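Local coordinates for CaaX farnesyltransferase alpha subunit Ram2 (Aspergillus fumigatus, PDB 4L9P), which probably acts with the beta subunit Ram1 to attach farnesyl, and perhaps geranylgeranyl, groups to the cysteine of proteins ending in a CaaX motif, at residues E257-W262 and A306-A311; R61-A66 and E71-L76; Q246-R251 and W262-G267. The protein carries 1 engineered substitution. One frame throughout, in Å; residues are numbered along the deposited sequence.

Contact 1 of 3, residues E257-W262 and A306-A311. With EDO (1,2-ethanediol), chain H.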
# COMPACT_ATOMS: atom_id res chain seq x y z
N GLU A 257 6.29 -1.13 -26.03
CA GLU A 257 6.27 -2.00 -24.84
C GLU A 257 5.86 -1.23 -23.57
O GLU A 257 5.80 -1.82 -22.50
CB GLU A 257 7.64 -2.66 -24.69
CG GLU A 257 7.74 -3.81 -23.67
CD GLU A 257 6.75 -4.93 -23.86
OE1 GLU A 257 6.13 -4.98 -24.93
OE2 GLU A 257 6.61 -5.79 -22.95
N ASN A 258 5.52 0.05 -23.69
CA ASN A 258 5.12 0.85 -22.51
C ASN A 258 3.69 0.49 -22.11
O ASN A 258 2.75 0.78 -22.85
CB ASN A 258 5.19 2.28 -22.96
CG ASN A 258 4.65 3.29 -21.98
OD1 ASN A 258 4.45 3.02 -20.79
ND2 ASN A 258 4.46 4.52 -22.49
N ARG A 259 3.50 -0.11 -20.94
CA ARG A 259 2.17 -0.56 -20.53
C ARG A 259 1.16 0.58 -20.40
O ARG A 259 -0.01 0.40 -20.67
CB ARG A 259 2.27 -1.31 -19.20
CG ARG A 259 0.94 -1.75 -18.61
CD ARG A 259 1.22 -2.54 -17.34
NE ARG A 259 2.16 -3.66 -17.60
CZ ARG A 259 1.83 -4.84 -18.12
NH1 ARG A 259 0.55 -5.15 -18.39
NH2 ARG A 259 2.80 -5.76 -18.28
N SER A 260 1.63 1.74 -19.93
CA SER A 260 0.68 2.79 -19.48
C SER A 260 -0.39 3.20 -20.50
O SER A 260 -1.55 3.22 -20.15
CB SER A 260 1.43 4.03 -18.97
OG SER A 260 2.21 3.69 -17.80
N PRO A 261 -0.01 3.52 -21.76
CA PRO A 261 -1.05 3.92 -22.73
C PRO A 261 -1.97 2.76 -23.12
O PRO A 261 -3.11 3.03 -23.45
CB PRO A 261 -0.26 4.39 -23.97
CG PRO A 261 1.11 3.68 -23.85
CD PRO A 261 1.35 3.75 -22.32
N TRP A 262 -1.48 1.52 -23.08
CA TRP A 262 -2.36 0.38 -23.37
C TRP A 262 -3.41 0.27 -22.27
O TRP A 262 -4.60 0.03 -22.54
CB TRP A 262 -1.57 -0.93 -23.46
CG TRP A 262 -0.69 -1.02 -24.67
CD1 TRP A 262 0.65 -0.77 -24.72
CD2 TRP A 262 -1.06 -1.49 -25.97
NE1 TRP A 262 1.15 -1.04 -26.00
CE2 TRP A 262 0.11 -1.46 -26.78
CE3 TRP A 262 -2.28 -1.93 -26.55
CZ2 TRP A 262 0.10 -1.89 -28.14
CZ3 TRP A 262 -2.29 -2.31 -27.92
CH2 TRP A 262 -1.10 -2.32 -28.67
N ALA A 306 0.26 -5.87 -26.99
CA ALA A 306 -0.51 -6.18 -28.20
C ALA A 306 -0.95 -7.63 -28.19
O ALA A 306 -2.07 -7.92 -28.56
CB ALA A 306 0.30 -5.84 -29.40
N ILE A 307 -0.08 -8.52 -27.72
CA ILE A 307 -0.44 -9.94 -27.67
C ILE A 307 -1.56 -10.14 -26.64
O ILE A 307 -2.55 -10.88 -26.90
CB ILE A 307 0.77 -10.84 -27.28
CG1 ILE A 307 1.92 -10.66 -28.27
CG2 ILE A 307 0.38 -12.31 -27.15
CD1 ILE A 307 3.15 -11.44 -27.85
N GLU A 308 -1.46 -9.49 -25.46
CA GLU A 308 -2.52 -9.65 -24.46
C GLU A 308 -3.84 -9.06 -24.94
O GLU A 308 -4.92 -9.61 -24.70
CB GLU A 308 -2.10 -8.95 -23.20
CG GLU A 308 -3.11 -9.16 -22.07
CD GLU A 308 -2.67 -8.37 -20.86
OE1 GLU A 308 -1.80 -7.46 -21.05
OE2 GLU A 308 -3.16 -8.64 -19.74
N TRP A 309 -3.74 -7.95 -25.67
CA TRP A 309 -4.94 -7.34 -26.25
C TRP A 309 -5.63 -8.31 -27.20
O TRP A 309 -6.86 -8.51 -27.13
CB TRP A 309 -4.54 -6.07 -27.01
CG TRP A 309 -5.69 -5.19 -27.34
CD1 TRP A 309 -6.65 -5.39 -28.29
CD2 TRP A 309 -5.99 -3.95 -26.71
NE1 TRP A 309 -7.53 -4.33 -28.29
CE2 TRP A 309 -7.15 -3.44 -27.31
CE3 TRP A 309 -5.38 -3.21 -25.67
CZ2 TRP A 309 -7.72 -2.22 -26.93
CZ3 TRP A 309 -5.93 -1.99 -25.28
CH2 TRP A 309 -7.09 -1.51 -25.91
N LEU A 310 -4.83 -8.92 -28.08
CA LEU A 310 -5.38 -9.92 -29.01
C LEU A 310 -5.99 -11.13 -28.27
O LEU A 310 -7.03 -11.64 -28.69
CB LEU A 310 -4.32 -10.37 -30.03
CG LEU A 310 -3.97 -9.23 -30.98
CD1 LEU A 310 -2.73 -9.54 -31.83
CD2 LEU A 310 -5.16 -8.75 -31.85
N ALA A 311 -5.37 -11.59 -27.19
CA ALA A 311 -5.91 -12.73 -26.48
C ALA A 311 -7.30 -12.37 -26.01
O ALA A 311 -8.21 -13.18 -26.08
CB ALA A 311 -5.04 -13.05 -25.31
C1 EDO H . 7.45 -7.97 -20.18
O1 EDO H . 7.97 -9.26 -20.48
C2 EDO H . 8.54 -6.96 -20.51
O2 EDO H . 8.83 -6.91 -21.93

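Contact 2 of 3, residues R61-A66 and E71-L76. With EDO (1,2-ethanediol), chain G.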
# COMPACT_ATOMS: atom_id res chain seq x y z
N ARG A 61 4.50 20.00 24.21
CA ARG A 61 3.55 19.29 25.06
C ARG A 61 2.77 20.28 25.94
O ARG A 61 1.56 20.17 26.09
CB ARG A 61 4.25 18.26 25.97
CG ARG A 61 4.52 16.96 25.25
CD ARG A 61 4.99 15.86 26.24
NE ARG A 61 6.39 16.10 26.49
CZ ARG A 61 7.42 15.62 25.79
NH1 ARG A 61 7.28 14.71 24.81
NH2 ARG A 61 8.61 16.04 26.15
N ALA A 62 3.46 21.27 26.49
CA ALA A 62 2.80 22.23 27.36
C ALA A 62 1.80 23.10 26.61
O ALA A 62 0.70 23.35 27.10
CB ALA A 62 3.87 23.13 28.06
N VAL A 63 2.19 23.65 25.46
CA VAL A 63 1.25 24.50 24.74
C VAL A 63 0.03 23.72 24.26
O VAL A 63 -1.09 24.23 24.30
CB VAL A 63 1.89 25.38 23.61
CG1 VAL A 63 2.78 26.44 24.25
CG2 VAL A 63 2.67 24.56 22.59
N MET A 64 0.25 22.48 23.78
CA MET A 64 -0.89 21.74 23.30
C MET A 64 -1.83 21.35 24.46
O MET A 64 -3.06 21.38 24.31
CB MET A 64 -0.41 20.50 22.55
CG MET A 64 0.28 20.85 21.22
SD MET A 64 0.68 19.42 20.21
CE MET A 64 1.59 18.42 21.35
N ALA A 65 -1.27 21.00 25.61
CA ALA A 65 -2.08 20.68 26.77
C ALA A 65 -2.96 21.89 27.21
O ALA A 65 -4.08 21.71 27.70
CB ALA A 65 -1.17 20.24 27.94
N ALA A 66 -2.43 23.10 27.03
CA ALA A 66 -3.17 24.33 27.35
C ALA A 66 -4.08 24.79 26.20
O ALA A 66 -4.81 25.76 26.33
CB ALA A 66 -2.16 25.42 27.71
N GLU A 71 1.12 33.34 18.71
CA GLU A 71 2.27 33.50 17.84
C GLU A 71 3.50 32.72 18.30
O GLU A 71 4.23 32.14 17.46
CB GLU A 71 2.62 34.99 17.69
CG GLU A 71 1.54 35.79 16.99
CD GLU A 71 1.49 35.56 15.50
OE1 GLU A 71 2.40 34.92 14.93
OE2 GLU A 71 0.50 36.03 14.87
N ARG A 72 3.79 32.69 19.60
CA ARG A 72 4.94 31.92 20.06
C ARG A 72 4.75 30.44 19.73
O ARG A 72 5.70 29.77 19.33
CB ARG A 72 5.28 32.14 21.56
CG ARG A 72 4.25 31.61 22.54
CD ARG A 72 4.73 31.82 24.02
NE ARG A 72 3.71 31.26 24.87
CZ ARG A 72 3.64 31.49 26.16
NH1 ARG A 72 4.58 32.26 26.72
NH2 ARG A 72 2.66 30.95 26.86
N ALA A 73 3.54 29.93 19.94
CA ALA A 73 3.27 28.51 19.63
C ALA A 73 3.44 28.27 18.15
O ALA A 73 3.98 27.20 17.75
CB ALA A 73 1.86 28.14 20.10
N LEU A 74 3.00 29.21 17.33
CA LEU A 74 3.18 29.05 15.88
C LEU A 74 4.67 28.95 15.51
O LEU A 74 5.09 28.06 14.77
CB LEU A 74 2.44 30.16 15.12
CG LEU A 74 2.49 30.09 13.58
CD1 LEU A 74 1.75 28.81 13.07
CD2 LEU A 74 1.88 31.38 12.99
N ARG A 75 5.51 29.83 16.04
CA ARG A 75 6.96 29.79 15.82
C ARG A 75 7.57 28.47 16.34
O ARG A 75 8.38 27.84 15.66
CB ARG A 75 7.64 30.96 16.54
CG ARG A 75 7.38 32.31 15.92
CD ARG A 75 8.37 33.40 16.47
NE ARG A 75 8.53 33.39 17.93
CZ ARG A 75 7.76 34.05 18.80
NH1 ARG A 75 6.77 34.85 18.37
NH2 ARG A 75 8.01 33.95 20.10
N LEU A 76 7.04 27.98 17.45
CA LEU A 76 7.52 26.71 18.01
C LEU A 76 7.23 25.56 17.02
O LEU A 76 8.07 24.67 16.79
CB LEU A 76 6.78 26.44 19.33
CG LEU A 76 7.07 25.07 19.96
CD1 LEU A 76 8.57 24.80 20.21
CD2 LEU A 76 6.27 24.88 21.25
C1 EDO G . 10.59 13.90 22.50
O1 EDO G . 9.63 14.59 23.29
C2 EDO G . 9.93 12.83 21.68
O2 EDO G . 8.87 13.35 20.86

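Contact 3 of 3, residues Q246-R251 and W262-G267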
# COMPACT_ATOMS: atom_id res chain seq x y z
N GLN A 246 -7.03 8.04 -30.29
CA GLN A 246 -5.99 8.37 -31.24
C GLN A 246 -4.72 8.84 -30.54
O GLN A 246 -3.59 8.46 -30.94
CB GLN A 246 -6.51 9.48 -32.20
CG GLN A 246 -5.54 9.90 -33.26
CD GLN A 246 -6.19 10.88 -34.24
OE1 GLN A 246 -6.23 12.09 -33.99
NE2 GLN A 246 -6.74 10.35 -35.34
N TYR A 247 -4.89 9.64 -29.48
CA TYR A 247 -3.74 10.10 -28.72
C TYR A 247 -2.95 8.89 -28.16
O TYR A 247 -1.69 8.80 -28.23
CB TYR A 247 -4.18 11.02 -27.58
CG TYR A 247 -3.05 11.47 -26.68
CD1 TYR A 247 -2.27 12.59 -27.02
CD2 TYR A 247 -2.78 10.80 -25.48
CE1 TYR A 247 -1.25 13.02 -26.20
CE2 TYR A 247 -1.75 11.19 -24.67
CZ TYR A 247 -0.99 12.29 -25.02
OH TYR A 247 0.00 12.70 -24.17
N SER A 248 -3.68 7.97 -27.60
CA SER A 248 -3.07 6.74 -27.03
C SER A 248 -2.29 5.97 -28.10
O SER A 248 -1.17 5.51 -27.79
CB SER A 248 -4.15 5.86 -26.42
OG SER A 248 -4.80 6.56 -25.38
N GLN A 249 -2.89 5.77 -29.30
CA GLN A 249 -2.17 5.06 -30.35
C GLN A 249 -0.89 5.80 -30.69
O GLN A 249 0.14 5.18 -30.89
CB GLN A 249 -3.02 4.87 -31.60
CG GLN A 249 -4.18 3.92 -31.37
CD GLN A 249 -4.88 3.52 -32.66
OE1 GLN A 249 -4.63 4.11 -33.71
NE2 GLN A 249 -5.75 2.51 -32.60
N SER A 250 -0.95 7.13 -30.80
CA SER A 250 0.26 7.88 -31.17
C SER A 250 1.36 7.73 -30.13
O SER A 250 2.54 7.65 -30.47
CB SER A 250 -0.05 9.36 -31.29
OG SER A 250 -0.88 9.60 -32.40
N ARG A 251 0.98 7.71 -28.86
CA ARG A 251 1.99 7.51 -27.83
C ARG A 251 2.54 6.08 -27.85
O ARG A 251 3.74 5.88 -27.65
CB ARG A 251 1.42 7.83 -26.44
CG ARG A 251 0.95 9.29 -26.27
CD ARG A 251 2.08 10.35 -26.29
NE ARG A 251 2.68 10.62 -27.54
CZ ARG A 251 2.09 11.34 -28.52
NH1 ARG A 251 0.84 11.78 -28.36
NH2 ARG A 251 2.73 11.58 -29.68
N TRP A 262 -1.48 1.52 -23.08
CA TRP A 262 -2.36 0.38 -23.37
C TRP A 262 -3.41 0.27 -22.27
O TRP A 262 -4.60 0.03 -22.54
CB TRP A 262 -1.57 -0.93 -23.46
CG TRP A 262 -0.69 -1.02 -24.67
CD1 TRP A 262 0.65 -0.77 -24.72
CD2 TRP A 262 -1.06 -1.49 -25.97
NE1 TRP A 262 1.15 -1.04 -26.00
CE2 TRP A 262 0.11 -1.46 -26.78
CE3 TRP A 262 -2.28 -1.93 -26.55
CZ2 TRP A 262 0.10 -1.89 -28.14
CZ3 TRP A 262 -2.29 -2.31 -27.92
CH2 TRP A 262 -1.10 -2.32 -28.67
N SER A 263 -2.98 0.42 -21.01
CA SER A 263 -3.93 0.36 -19.89
C SER A 263 -4.90 1.54 -19.97
O SER A 263 -6.08 1.40 -19.70
CB SER A 263 -3.19 0.36 -18.57
OG SER A 263 -2.35 -0.80 -18.49
N TYR A 264 -4.39 2.72 -20.32
CA TYR A 264 -5.27 3.89 -20.44
C TYR A 264 -6.33 3.61 -21.52
O TYR A 264 -7.54 3.84 -21.31
CB TYR A 264 -4.41 5.10 -20.79
CG TYR A 264 -5.19 6.37 -20.94
CD1 TYR A 264 -5.59 7.07 -19.78
CD2 TYR A 264 -5.55 6.86 -22.19
CE1 TYR A 264 -6.33 8.23 -19.90
CE2 TYR A 264 -6.30 8.05 -22.33
CZ TYR A 264 -6.69 8.72 -21.18
OH TYR A 264 -7.44 9.88 -21.25
N ALA A 265 -5.92 3.07 -22.66
CA ALA A 265 -6.90 2.79 -23.73
C ALA A 265 -7.94 1.77 -23.32
O ALA A 265 -9.12 1.92 -23.64
CB ALA A 265 -6.19 2.32 -25.03
N ARG A 266 -7.52 0.73 -22.60
CA ARG A 266 -8.52 -0.20 -22.04
C ARG A 266 -9.52 0.57 -21.17
O ARG A 266 -10.72 0.30 -21.22
CB ARG A 266 -7.88 -1.31 -21.24
CG ARG A 266 -7.11 -2.29 -22.10
CD ARG A 266 -6.34 -3.26 -21.28
NE ARG A 266 -5.73 -4.36 -22.04
CZ ARG A 266 -6.29 -5.56 -22.25
NH1 ARG A 266 -7.52 -5.83 -21.84
NH2 ARG A 266 -5.59 -6.49 -22.89
N GLY A 267 -9.02 1.47 -20.34
CA GLY A 267 -9.92 2.24 -19.50
C GLY A 267 -10.84 3.12 -20.31
O GLY A 267 -12.04 3.27 -19.98

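Contact 1 of 3, residues E257-W262 and A306-A311
Ala306 lies over one face of the Trp262 indole, where the start of helix 259-272 packs against helix 304-317 in the all-helical fold of the prenyltransferase alpha subunit. The methyl CB of Ala306 meets the benzo end of the indole at Trp262 CH2, 3.9 Å away. The backbone N of Ala306 sits 4.1 Å above the same ring plane, displaced toward its rim, and the ring of His305 also meets Trp262, their planes at about 40°. The indole is swung across to the second helix by its first torsion, which places CG anti to the carbonyl carbon (chi1 -70°), while its NE1 is hydrogen-bonded to Pro256 O. Two residues on, Glu308 offers at most a long-range attraction of opposite charges to Arg259, whose side chain adopts two conformers. Glu308 also packs on Pro343 of the beta subunit Ram1. On the facing segment, Asn258 is the N-cap residue of helix 259-272, its OD1 accepting from Ser260 N, and Glu257 OE2 accepts from O2 of an ethanediol, 2.7 Å away. Trp309 makes the tightest approach. Its benzo ring meets that of Trp262 obliquely, the planes turned 59° to each other and the centroids 5.6 Å apart. Its NE1 is bonded to Leu276 O, and Trp279 stacks on the ring, so both tryptophans have their N-H tied off outside the shared apolar seam. The closest touch between the tryptophans runs from Trp262 CE3 to Trp309 CE3, at 3.5 Å, and beside it Trp262 O lies in the plane of the Trp309 ring, 3.7 Å from its CZ3.

Contact 2 of 3, residues R61-A66 and E71-L76
Val63 and Leu76 carry an apolar contact between helices 51-65 and 71-83, which are joined by a short turn into a helical hairpin. A single methyl of Val63 does the touching: CG2 comes within 3.9 Å of Leu76 CD2. That methyl sits between the backbone N and the carbonyl carbon of its own residue (CG1 at chi1 -68°), and from there it also faces the CB of Ala73, a looser neighbour at 4.4 Å. Within the two segments the backbones are nearest at Val63 and Ala73, whose CA atoms are 6.8 Å apart, and Tyr93 of helix 88-100 packs on both of these residues.

Polar interactions belong to the flanks. The CB of Arg61 is directed away from 71-76, and its guanidinium donates from NH1 to O1 of an ethanediol molecule, 2.8 Å away, with the N-H to acceptor angle at 154°. The same NH1 bonds His194 O of the Ram1 subunit. Arg72, whose end leans back toward 61-66, forms a salt bridge from NE to Glu68 OE2 in the connecting turn.

No hydrogen bond crosses between the two segments, so methyl packing alone joins them directly, while the charged ends tie the hairpin to its turn and to the partner subunit.

Contact 3 of 3, residues Q246-R251 and W262-G267
Ser248 and Tyr264 form the tight part of this interface between helices 238-254 and 259-272, two consecutive helices of the alpha-subunit's helical array. The hydroxyl oxygen of Ser248 comes in at the edge of the phenol ring and in its plane, 3.3 Å from CD2 of Tyr264 and 3.7 Å from its CE2. No hydrogen bond crosses between the segments: Ser248 OG is engaged by Glu244 O, one turn back on its own helix. The OH of Tyr264 is hydrogen-bonded to OE1 of that same Glu244, so this residue holds both partners, one through its backbone and the other through its side chain. With CG anti to the backbone N (chi1 -180°), the first torsion of the tyrosine brings the ring edge to Ser248 and the OH to Glu244. Beside this pair small groups meet, Ser248 CB and Ala265 CB at 4.3 Å, and the CA atoms of these residues are 6.4 Å apart; the small Ser248 and Ala265 are consistent with this close approach of the two segments.

Away from the seam the packing is looser. Gln246 is exposed, and the partly exposed Gln249 makes no contact with 262-267, packing on Trp279 instead. Tyr247 and Arg251 turn to other neighbours, Tyr247 taking a cation-pi contact from Arg203 and Arg251 a salt bridge with Glu254. In the wider fold, helix 197-208 closes over Tyr264 through Trp200, Tyr204 and Phe208, and helix 304-317 also packs on helix 259-272, Trp309 touching Ala265 and Arg266.

How the contacts relate
Contacts 1 and 3 are neighbours, their centres about 9 Å apart, and both use helix 259-272: Trp262 belongs to both but does its packing in contact 1. They also meet directly, Trp309 CZ3 lying 3.4 Å from Arg266 CG, so helix 259-272 joins helices 238-254 and 304-317. Contact 2 lies on the opposite side of the chain's centre, about 56 Å from contact 1 and 52 Å from contact 3 between centres. Contacts 1 and 2 both adjoin the beta subunit Ram1, anchoring separate parts of the alpha subunit against it. The ethanediol molecules beside them probably come from the crystallisation liquor and are distinct from the bound farnesyl analogue.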